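Local coordinates for thermotoga maritima TmcAL (Thermotoga maritima, PDB 5Y0T), which belongs to the HIGH nucleotidyl transferase family of the HUP clan and holds adenosine-5'-rp-alpha-thio-triphosphate in a pocket, at residues 121-125 with 146-150; 257-262 with 287-293; 339-345 with 418-423. All blocks are in the same frame, centred on the assembly; numbering follows the deposited sequence.

Contact 1. Residues 121-125 with 146-150; sequences QPDEY and ALMRY
Pro-122 and Tyr-150 cross at about a right angle, the proline ring bearing on the phenol end of the tyrosine: CG of Pro-122 lies 3.5 Å from OH of Tyr-150. The same methylene also meets CZ and CE1, approaching the ring obliquely. Nearer its root, the Tyr-150 ring is met by Tyr-125, whose CB is 4.0 Å from CD1 of Tyr-150. CB of Glu-124 lies at the edge of the Tyr-150 ring, close to its plane. Tyr-150 takes up this position because its CG stands anti to the backbone N (chi1 -170°), which carries the ring out from its own helix toward the other segment.

Tyr-125 reaches across in turn. With CG likewise anti to N (chi1 164°), its ring reaches the preceding turn of the partner helix, where CE1 of Tyr-125 is 3.8 Å from CB of Ala-146. That same CE1 atom is also touched by CD2 of Leu-147. Within the first segment, OE1 of Gln-121 lies in the plane of the Tyr-125 ring, at its edge.

The two tyrosines therefore interlock helices 123-134 and 139-153 through apolar contacts, just where Pro-122 serves as N-cap residue of the former. Helix 108-120 packs against both: its Ile-117 touches Pro-122 and Tyr-150, Leu-118 touches Tyr-125, and Val-114 touches Leu-147.

Contact 2. Residues 257-262 with 287-293; sequences LLSFFR and ARQTGSY
NH2 of Arg-262 is gripped by two carbonyls, one from each subunit: it donates to O of Thr-290 at 2.8 Å along a bent path (130° at the hydrogen), and to O of Arg-408 of the second subunit. NE of Arg-262 makes a straighter bond, 162° at the hydrogen, to O of Ala-287 at 2.8 Å, with the acceptor in the guanidinium plane. The chain is extended from CG to NE, which carries the group across to these carbonyls. NH1 of Arg-262 donates to O of Asn-396 of the second subunit, fixing the plane of this buried group from several sides.

The carbonyls of Ala-287 and Thr-290 belong to the last turn and exit of helix 279-289. A short connection leads from it into helix 293-300, whose N-cap residue is Ser-292, its OG bonded to N of Asp-295; the Cys-286 to Cys-299 disulfide ties the two helices together. Leu-258 sits against the connection, its CD1 at 3.4 Å from O of Ala-287 and its CD2 at 3.4 Å from N of Ser-292.

Farther along, CD1 of Leu-257 lies over one face of the Tyr-293 ring in a CH-pi contact, 3.9 Å from the centroid and 25° off the normal. CB of Phe-261 presses on CB of Ala-287 at 3.6 Å, while CE1 of Tyr-293 comes to the edge of the Phe-261 ring. Arg-288 lays one guanidinium face over CA of Arg-262. Its NH1 makes a weak bond to O of Phe-261 at 3.4 Å and another bond to O of His-284, and its NH2 donates to O of Lys-264.

Contact 3. Residues 339-345 with 418-423; sequences ILGFTEK and PIFLRT
A parallel beta ladder joins strand 337-343 to the short strand 419-421 close to the C-terminus. In it, N of Ile-419 donates to O of Leu-340 at 2.9 Å, N of Phe-342 to O of Ile-419, and N of Glu-344 to O of Leu-421, so the two chains are laced alternately; the bond from N of Leu-421 to O of Phe-342 is weak, at 3.5 Å. Gly-341, without a side chain, lets the backbones close in, and its CA lies 3.2 Å from O of Ile-419.

One face carries Phe-342 and Phe-420, which form an offset edge-to-face pair. The edge of Phe-420 turns toward the face of Phe-342, with centroids 5.7 Å apart and planes at 74°. The CG of Phe-342 is placed between its own backbone N and carbonyl carbon (chi1 54°), which brings CE2 of Phe-342 to 3.8 Å from CD1 of Phe-420. CB of Pro-418 approaches the Phe-342 ring obliquely, and Arg-347 of helix 346-356 touches both rings. Ile-419 and Leu-421 point to the other face, toward helix 52-61.

Past the ladder, the extended side chain of Glu-344 passes obliquely across that of Thr-423, whose N donates to OE1 of Glu-344 at 3.1 Å in a nearly straight bond (172°) from above the carboxylate plane. A water donates to the same OE1 at 2.6 Å and is weakly bonded to NE of Arg-422.

Leu-340 and Gly-341 both face Val-67 of the antiparallel neighbour, strand 66-70, a classic beta bulge. The whole is a sheet margin with helices against both faces, the layered arrangement expected of the Rossmann-like alpha/beta folds of the HUP clan.

The three contacts follow one another in series along the chain, each closing before the next opens, and lie far apart: centres are about 42 Å apart for contacts 1 and 2, 46 Å for contacts 1 and 3, and 41 Å for contacts 2 and 3. None touches another. Contacts 1 and 2 join helices and the turns at their ends. Contact 3 belongs to the mixed sheet, to which the C-terminal strand adds a short parallel partner, and lies on the opposite side of the chain's centre from contact 1. Contact 2 alone meets the second subunit, so it couples packing within the chain to dimer assembly, whereas contacts 1 and 3 tie together parts of one subunit.

Contact 1. Residues 121-125 with 146-150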
loop_
_atom_site.group_PDB
_atom_site.type_symbol
_atom_site.label_atom_id
_atom_site.label_comp_id
_atom_site.label_asym_id
_atom_site.label_seq_id
_atom_site.Cartn_x
_atom_site.Cartn_y
_atom_site.Cartn_z
ATOM N N GLN A 121 -41.669 3.534 1.716
ATOM C CA GLN A 121 -41.274 4.484 2.759
ATOM C C GLN A 121 -42.465 5.276 3.314
ATOM O O GLN A 121 -42.463 6.504 3.265
ATOM C CB GLN A 121 -40.216 5.460 2.215
ATOM C CG GLN A 121 -38.846 4.837 1.921
ATOM C CD GLN A 121 -38.063 4.554 3.204
ATOM O OE1 GLN A 121 -38.017 5.390 4.104
ATOM N NE2 GLN A 121 -37.463 3.364 3.296
ATOM N N PRO A 122 -43.489 4.584 3.844
ATOM C CA PRO A 122 -44.602 5.342 4.430
ATOM C C PRO A 122 -44.132 6.242 5.588
ATOM O O PRO A 122 -43.212 5.859 6.318
ATOM C CB PRO A 122 -45.556 4.246 4.926
ATOM C CG PRO A 122 -44.681 3.035 5.108
ATOM C CD PRO A 122 -43.638 3.129 4.036
ATOM N N ASP A 123 -44.747 7.411 5.745
ATOM C CA ASP A 123 -44.208 8.423 6.656
ATOM C C ASP A 123 -44.160 7.936 8.102
ATOM O O ASP A 123 -43.204 8.239 8.800
ATOM C CB ASP A 123 -44.995 9.743 6.564
ATOM C CG ASP A 123 -46.495 9.546 6.627
ATOM O OD1 ASP A 123 -46.937 8.417 6.923
ATOM O OD2 ASP A 123 -47.238 10.521 6.379
ATOM N N GLU A 124 -45.160 7.168 8.536
ATOM C CA GLU A 124 -45.136 6.586 9.884
ATOM C C GLU A 124 -43.887 5.715 10.096
ATOM O O GLU A 124 -43.290 5.746 11.171
ATOM C CB GLU A 124 -46.393 5.749 10.157
ATOM C CG GLU A 124 -47.720 6.398 9.754
ATOM C CD GLU A 124 -48.297 5.794 8.464
ATOM O OE1 GLU A 124 -47.634 5.877 7.396
ATOM O OE2 GLU A 124 -49.416 5.229 8.528
ATOM N N TYR A 125 -43.505 4.931 9.086
ATOM C CA TYR A 125 -42.260 4.162 9.171
ATOM C C TYR A 125 -41.051 5.087 9.269
ATOM O O TYR A 125 -40.173 4.881 10.106
ATOM C CB TYR A 125 -42.069 3.226 7.972
ATOM C CG TYR A 125 -40.627 2.742 7.858
ATOM C CD1 TYR A 125 -40.140 1.742 8.700
ATOM C CD2 TYR A 125 -39.744 3.314 6.940
ATOM C CE1 TYR A 125 -38.824 1.312 8.620
ATOM C CE2 TYR A 125 -38.422 2.886 6.854
ATOM C CZ TYR A 125 -37.975 1.884 7.698
ATOM O OH TYR A 125 -36.678 1.445 7.615
ATOM N N ALA A 146 -38.037 0.113 14.036
ATOM C CA ALA A 146 -39.014 0.940 13.336
ATOM C C ALA A 146 -40.062 0.068 12.645
ATOM O O ALA A 146 -41.260 0.382 12.661
ATOM C CB ALA A 146 -38.326 1.843 12.338
ATOM N N LEU A 147 -39.607 -1.031 12.049
ATOM C CA LEU A 147 -40.515 -1.972 11.398
ATOM C C LEU A 147 -41.434 -2.619 12.419
ATOM O O LEU A 147 -42.639 -2.759 12.185
ATOM C CB LEU A 147 -39.728 -3.038 10.630
ATOM C CG LEU A 147 -39.068 -2.557 9.337
ATOM C CD1 LEU A 147 -38.108 -3.604 8.800
ATOM C CD2 LEU A 147 -40.119 -2.227 8.289
ATOM N N MET A 148 -40.868 -2.990 13.568
ATOM C CA MET A 148 -41.660 -3.568 14.645
ATOM C C MET A 148 -42.754 -2.614 15.091
ATOM O O MET A 148 -43.899 -3.017 15.291
ATOM C CB MET A 148 -40.777 -3.924 15.844
ATOM C CG MET A 148 -39.851 -5.093 15.597
ATOM S SD MET A 148 -38.744 -5.411 16.984
ATOM C CE MET A 148 -37.825 -6.792 16.329
ATOM N N ARG A 149 -42.391 -1.347 15.257
ATOM C CA ARG A 149 -43.338 -0.355 15.736
ATOM C C ARG A 149 -44.395 -0.124 14.666
ATOM O O ARG A 149 -45.580 0.062 14.973
ATOM C CB ARG A 149 -42.618 0.943 16.114
ATOM C CG ARG A 149 -41.818 0.826 17.410
ATOM C CD ARG A 149 -40.966 2.057 17.692
ATOM N NE ARG A 149 -41.758 3.236 18.038
ATOM C CZ ARG A 149 -41.257 4.465 18.136
ATOM N NH1 ARG A 149 -39.970 4.676 17.901
ATOM N NH2 ARG A 149 -42.043 5.485 18.458
ATOM N N TYR A 150 -43.966 -0.181 13.411
ATOM C CA TYR A 150 -44.877 -0.090 12.274
ATOM C C TYR A 150 -45.844 -1.273 12.265
ATOM O O TYR A 150 -47.054 -1.091 12.134
ATOM C CB TYR A 150 -44.093 -0.030 10.958
ATOM C CG TYR A 150 -44.944 0.294 9.753
ATOM C CD1 TYR A 150 -45.391 1.591 9.525
ATOM C CD2 TYR A 150 -45.305 -0.692 8.845
ATOM C CE1 TYR A 150 -46.174 1.899 8.427
ATOM C CE2 TYR A 150 -46.094 -0.393 7.739
ATOM C CZ TYR A 150 -46.523 0.904 7.539
ATOM O OH TYR A 150 -47.306 1.213 6.454
#

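Contact 2. Residues 257-262 with 287-293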
loop_
_atom_site.group_PDB
_atom_site.type_symbol
_atom_site.label_atom_id
_atom_site.label_comp_id
_atom_site.label_asym_id
_atom_site.label_seq_id
_atom_site.Cartn_x
_atom_site.Cartn_y
_atom_site.Cartn_z
ATOM N N LEU A 257 -2.103 -5.243 4.718
ATOM C CA LEU A 257 -3.160 -4.322 5.120
ATOM C C LEU A 257 -2.690 -3.419 6.253
ATOM O O LEU A 257 -2.841 -2.190 6.209
ATOM C CB LEU A 257 -4.409 -5.107 5.548
ATOM C CG LEU A 257 -5.095 -5.840 4.401
ATOM C CD1 LEU A 257 -6.246 -6.698 4.916
ATOM C CD2 LEU A 257 -5.571 -4.849 3.365
ATOM N N LEU A 258 -2.079 -4.036 7.258
ATOM C CA LEU A 258 -1.659 -3.297 8.431
ATOM C C LEU A 258 -0.563 -2.295 8.060
ATOM O O LEU A 258 -0.601 -1.133 8.489
ATOM C CB LEU A 258 -1.187 -4.253 9.535
ATOM C CG LEU A 258 -0.650 -3.577 10.807
ATOM C CD1 LEU A 258 -1.690 -2.616 11.377
ATOM C CD2 LEU A 258 -0.251 -4.612 11.863
ATOM N N SER A 259 0.394 -2.739 7.251
ATOM C CA SER A 259 1.491 -1.875 6.824
ATOM C C SER A 259 0.971 -0.725 5.957
ATOM O O SER A 259 1.405 0.417 6.080
ATOM C CB SER A 259 2.548 -2.683 6.055
ATOM O OG SER A 259 3.197 -3.620 6.900
ATOM N N PHE A 260 0.031 -1.040 5.083
ATOM C CA PHE A 260 -0.578 -0.042 4.214
ATOM C C PHE A 260 -1.286 1.051 5.056
ATOM O O PHE A 260 -1.140 2.243 4.786
ATOM C CB PHE A 260 -1.540 -0.750 3.240
ATOM C CG PHE A 260 -2.248 0.172 2.282
ATOM C CD1 PHE A 260 -3.436 0.793 2.650
ATOM C CD2 PHE A 260 -1.747 0.393 1.008
ATOM C CE1 PHE A 260 -4.095 1.644 1.776
ATOM C CE2 PHE A 260 -2.410 1.249 0.120
ATOM C CZ PHE A 260 -3.585 1.873 0.514
ATOM N N PHE A 261 -1.990 0.661 6.117
ATOM C CA PHE A 261 -2.690 1.652 6.949
ATOM C C PHE A 261 -1.723 2.578 7.683
ATOM O O PHE A 261 -2.079 3.704 8.004
ATOM C CB PHE A 261 -3.631 0.978 7.959
ATOM C CG PHE A 261 -4.654 0.087 7.317
ATOM C CD1 PHE A 261 -5.061 0.318 6.014
ATOM C CD2 PHE A 261 -5.172 -1.002 7.995
ATOM C CE1 PHE A 261 -5.983 -0.511 5.391
ATOM C CE2 PHE A 261 -6.088 -1.839 7.380
ATOM C CZ PHE A 261 -6.498 -1.597 6.078
ATOM N N ARG A 262 -0.496 2.125 7.930
ATOM C CA ARG A 262 0.500 2.990 8.562
ATOM C C ARG A 262 1.046 4.042 7.607
ATOM O O ARG A 262 1.800 4.932 8.009
ATOM C CB ARG A 262 1.669 2.171 9.115
ATOM C CG ARG A 262 1.308 1.273 10.274
ATOM C CD ARG A 262 2.546 0.631 10.875
ATOM N NE ARG A 262 2.211 -0.106 12.086
ATOM C CZ ARG A 262 3.096 -0.644 12.913
ATOM N NH1 ARG A 262 4.395 -0.519 12.675
ATOM N NH2 ARG A 262 2.678 -1.288 14.000
ATOM N N ALA A 287 -3.735 0.979 13.702
ATOM C CA ALA A 287 -2.708 0.580 12.735
ATOM C C ALA A 287 -1.309 0.809 13.306
ATOM O O ALA A 287 -0.386 0.030 13.067
ATOM C CB ALA A 287 -2.876 1.343 11.431
ATOM N N ARG A 288 -1.156 1.898 14.040
ATOM C CA ARG A 288 0.135 2.250 14.621
ATOM C C ARG A 288 0.430 1.541 15.945
ATOM O O ARG A 288 1.596 1.364 16.314
ATOM C CB ARG A 288 0.220 3.769 14.781
ATOM C CG ARG A 288 0.405 4.466 13.436
ATOM C CD ARG A 288 -0.197 5.864 13.397
ATOM N NE ARG A 288 0.013 6.472 12.084
ATOM C CZ ARG A 288 -0.687 6.175 10.989
ATOM N NH1 ARG A 288 -1.665 5.277 11.035
ATOM N NH2 ARG A 288 -0.406 6.778 9.837
ATOM N N GLN A 289 -0.615 1.161 16.674
ATOM C CA GLN A 289 -0.419 0.535 17.978
ATOM C C GLN A 289 -0.418 -1.001 17.989
ATOM O O GLN A 289 -0.011 -1.610 18.983
ATOM C CB GLN A 289 -1.477 1.056 18.944
ATOM C CG GLN A 289 -1.300 2.533 19.256
ATOM C CD GLN A 289 0.115 2.872 19.730
ATOM O OE1 GLN A 289 0.701 2.162 20.555
ATOM N NE2 GLN A 289 0.665 3.965 19.208
ATOM N N THR A 290 -0.824 -1.630 16.886
ATOM C CA THR A 290 -0.836 -3.089 16.824
ATOM C C THR A 290 0.203 -3.606 15.829
ATOM O O THR A 290 0.634 -2.877 14.935
ATOM C CB THR A 290 -2.239 -3.654 16.438
ATOM O OG1 THR A 290 -2.605 -3.215 15.121
ATOM C CG2 THR A 290 -3.295 -3.223 17.457
ATOM N N GLY A 291 0.641 -4.846 16.033
ATOM C CA GLY A 291 1.666 -5.462 15.210
ATOM C C GLY A 291 1.209 -6.575 14.283
ATOM O O GLY A 291 2.022 -7.123 13.542
ATOM N N SER A 292 -0.073 -6.927 14.338
ATOM C CA SER A 292 -0.643 -7.899 13.405
ATOM C C SER A 292 -2.064 -7.499 13.073
ATOM O O SER A 292 -2.731 -6.838 13.869
ATOM C CB SER A 292 -0.633 -9.317 13.982
ATOM O OG SER A 292 -1.639 -9.457 14.978
ATOM N N TYR A 293 -2.529 -7.926 11.905
ATOM C CA TYR A 293 -3.853 -7.585 11.429
ATOM C C TYR A 293 -4.911 -8.194 12.340
ATOM O O TYR A 293 -5.973 -7.605 12.563
ATOM C CB TYR A 293 -4.030 -8.062 9.986
ATOM C CG TYR A 293 -5.312 -7.608 9.332
ATOM C CD1 TYR A 293 -5.676 -6.268 9.318
ATOM C CD2 TYR A 293 -6.160 -8.525 8.726
ATOM C CE1 TYR A 293 -6.872 -5.856 8.712
ATOM C CE2 TYR A 293 -7.337 -8.125 8.129
ATOM C CZ TYR A 293 -7.685 -6.795 8.119
ATOM O OH TYR A 293 -8.859 -6.418 7.503
#

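Contact 3. Residues 339-345 with 418-423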
loop_
_atom_site.group_PDB
_atom_site.type_symbol
_atom_site.label_atom_id
_atom_site.label_comp_id
_atom_site.label_asym_id
_atom_site.label_seq_id
_atom_site.Cartn_x
_atom_site.Cartn_y
_atom_site.Cartn_z
ATOM N N ILE A 339 -18.637 -11.743 -18.138
ATOM C CA ILE A 339 -18.819 -13.191 -18.244
ATOM C C ILE A 339 -17.575 -13.888 -17.718
ATOM O O ILE A 339 -16.503 -13.704 -18.279
ATOM C CB ILE A 339 -19.030 -13.660 -19.706
ATOM C CG1 ILE A 339 -20.153 -12.886 -20.412
ATOM C CG2 ILE A 339 -19.226 -15.187 -19.765
ATOM C CD1 ILE A 339 -21.459 -12.888 -19.706
ATOM N N LEU A 340 -17.695 -14.625 -16.613
ATOM C CA LEU A 340 -16.578 -15.427 -16.116
ATOM C C LEU A 340 -16.531 -16.828 -16.712
ATOM O O LEU A 340 -15.474 -17.458 -16.725
ATOM C CB LEU A 340 -16.623 -15.528 -14.590
ATOM C CG LEU A 340 -16.375 -14.226 -13.828
ATOM C CD1 LEU A 340 -16.545 -14.509 -12.357
ATOM C CD2 LEU A 340 -14.965 -13.616 -14.126
ATOM N N GLY A 341 -17.671 -17.327 -17.192
ATOM C CA GLY A 341 -17.697 -18.644 -17.789
ATOM C C GLY A 341 -19.078 -19.055 -18.268
ATOM O O GLY A 341 -20.096 -18.490 -17.839
ATOM N N PHE A 342 -19.106 -20.015 -19.190
ATOM C CA PHE A 342 -20.369 -20.601 -19.622
ATOM C C PHE A 342 -20.145 -21.980 -20.225
ATOM O O PHE A 342 -19.029 -22.327 -20.630
ATOM C CB PHE A 342 -21.113 -19.681 -20.618
ATOM C CG PHE A 342 -20.294 -19.259 -21.830
ATOM C CD1 PHE A 342 -19.424 -18.178 -21.751
ATOM C CD2 PHE A 342 -20.443 -19.900 -23.052
ATOM C CE1 PHE A 342 -18.700 -17.767 -22.862
ATOM C CE2 PHE A 342 -19.714 -19.503 -24.180
ATOM C CZ PHE A 342 -18.836 -18.428 -24.084
ATOM N N THR A 343 -21.205 -22.781 -20.265
ATOM C CA THR A 343 -21.122 -24.068 -20.929
ATOM C C THR A 343 -21.570 -24.011 -22.385
ATOM O O THR A 343 -22.133 -23.024 -22.832
ATOM C CB THR A 343 -22.004 -25.105 -20.238
ATOM O OG1 THR A 343 -23.373 -24.706 -20.374
ATOM C CG2 THR A 343 -21.639 -25.219 -18.757
ATOM N N GLU A 344 -21.391 -25.121 -23.088
ATOM C CA GLU A 344 -21.905 -25.255 -24.450
ATOM C C GLU A 344 -23.413 -24.972 -24.516
ATOM O O GLU A 344 -23.904 -24.289 -25.426
ATOM C CB GLU A 344 -21.607 -26.648 -24.981
ATOM C CG GLU A 344 -22.060 -26.852 -26.399
ATOM C CD GLU A 344 -21.660 -28.197 -26.937
ATOM O OE1 GLU A 344 -20.853 -28.889 -26.274
ATOM O OE2 GLU A 344 -22.157 -28.554 -28.022
ATOM N N LYS A 345 -24.144 -25.502 -23.545
ATOM C CA LYS A 345 -25.569 -25.212 -23.417
ATOM C C LYS A 345 -25.783 -23.723 -23.128
ATOM O O LYS A 345 -26.681 -23.099 -23.690
ATOM C CB LYS A 345 -26.197 -26.056 -22.302
ATOM C CG LYS A 345 -27.683 -25.752 -22.042
ATOM C CD LYS A 345 -28.546 -26.183 -23.232
ATOM C CE LYS A 345 -30.048 -26.115 -22.901
ATOM N NZ LYS A 345 -30.919 -26.514 -24.058
ATOM N N PRO A 418 -13.023 -16.520 -20.366
ATOM C CA PRO A 418 -14.147 -17.186 -19.693
ATOM C C PRO A 418 -14.013 -18.696 -19.724
ATOM O O PRO A 418 -13.714 -19.277 -20.780
ATOM C CB PRO A 418 -15.349 -16.750 -20.531
ATOM C CG PRO A 418 -14.972 -15.367 -20.990
ATOM C CD PRO A 418 -13.484 -15.404 -21.219
ATOM N N ILE A 419 -14.221 -19.330 -18.581
ATOM C CA ILE A 419 -14.184 -20.789 -18.544
ATOM C C ILE A 419 -15.208 -21.349 -19.525
ATOM O O ILE A 419 -16.326 -20.846 -19.602
ATOM C CB ILE A 419 -14.484 -21.332 -17.128
ATOM C CG1 ILE A 419 -13.603 -20.637 -16.081
ATOM C CG2 ILE A 419 -14.385 -22.877 -17.093
ATOM C CD1 ILE A 419 -12.118 -20.654 -16.421
ATOM N N PHE A 420 -14.835 -22.386 -20.273
ATOM C CA PHE A 420 -15.805 -23.041 -21.163
ATOM C C PHE A 420 -15.802 -24.563 -21.012
ATOM O O PHE A 420 -14.748 -25.197 -21.067
ATOM C CB PHE A 420 -15.541 -22.680 -22.634
ATOM C CG PHE A 420 -16.533 -23.310 -23.586
ATOM C CD1 PHE A 420 -17.801 -22.760 -23.745
ATOM C CD2 PHE A 420 -16.222 -24.473 -24.264
ATOM C CE1 PHE A 420 -18.739 -23.360 -24.591
ATOM C CE2 PHE A 420 -17.150 -25.075 -25.118
ATOM C CZ PHE A 420 -18.406 -24.515 -25.275
ATOM N N LEU A 421 -16.990 -25.154 -20.880
ATOM C CA LEU A 421 -17.103 -26.609 -20.755
ATOM C C LEU A 421 -18.070 -27.126 -21.790
ATOM O O LEU A 421 -19.164 -26.580 -21.927
ATOM C CB LEU A 421 -17.586 -27.016 -19.355
ATOM C CG LEU A 421 -16.787 -26.495 -18.165
ATOM C CD1 LEU A 421 -17.401 -26.977 -16.850
ATOM C CD2 LEU A 421 -15.349 -26.950 -18.280
ATOM N N ARG A 422 -17.677 -28.173 -22.508
ATOM C CA ARG A 422 -18.582 -28.802 -23.459
ATOM C C ARG A 422 -19.647 -29.576 -22.699
ATOM O O ARG A 422 -19.438 -29.983 -21.564
ATOM C CB ARG A 422 -17.825 -29.717 -24.411
ATOM C CG ARG A 422 -16.796 -28.968 -25.233
ATOM C CD ARG A 422 -16.202 -29.861 -26.301
ATOM N NE ARG A 422 -17.208 -30.249 -27.279
ATOM C CZ ARG A 422 -16.936 -30.883 -28.412
ATOM N NH1 ARG A 422 -15.682 -31.195 -28.710
ATOM N NH2 ARG A 422 -17.918 -31.201 -29.244
ATOM N N THR A 423 -20.804 -29.757 -23.316
ATOM C CA THR A 423 -21.917 -30.363 -22.602
ATOM C C THR A 423 -22.104 -31.777 -23.135
ATOM O O THR A 423 -21.175 -32.596 -23.060
ATOM C CB THR A 423 -23.229 -29.524 -22.735
ATOM O OG1 THR A 423 -23.498 -29.282 -24.118
ATOM C CG2 THR A 423 -23.154 -28.140 -21.945
HETATM O O HOH W 1 -20.302 -31.438 -26.636
#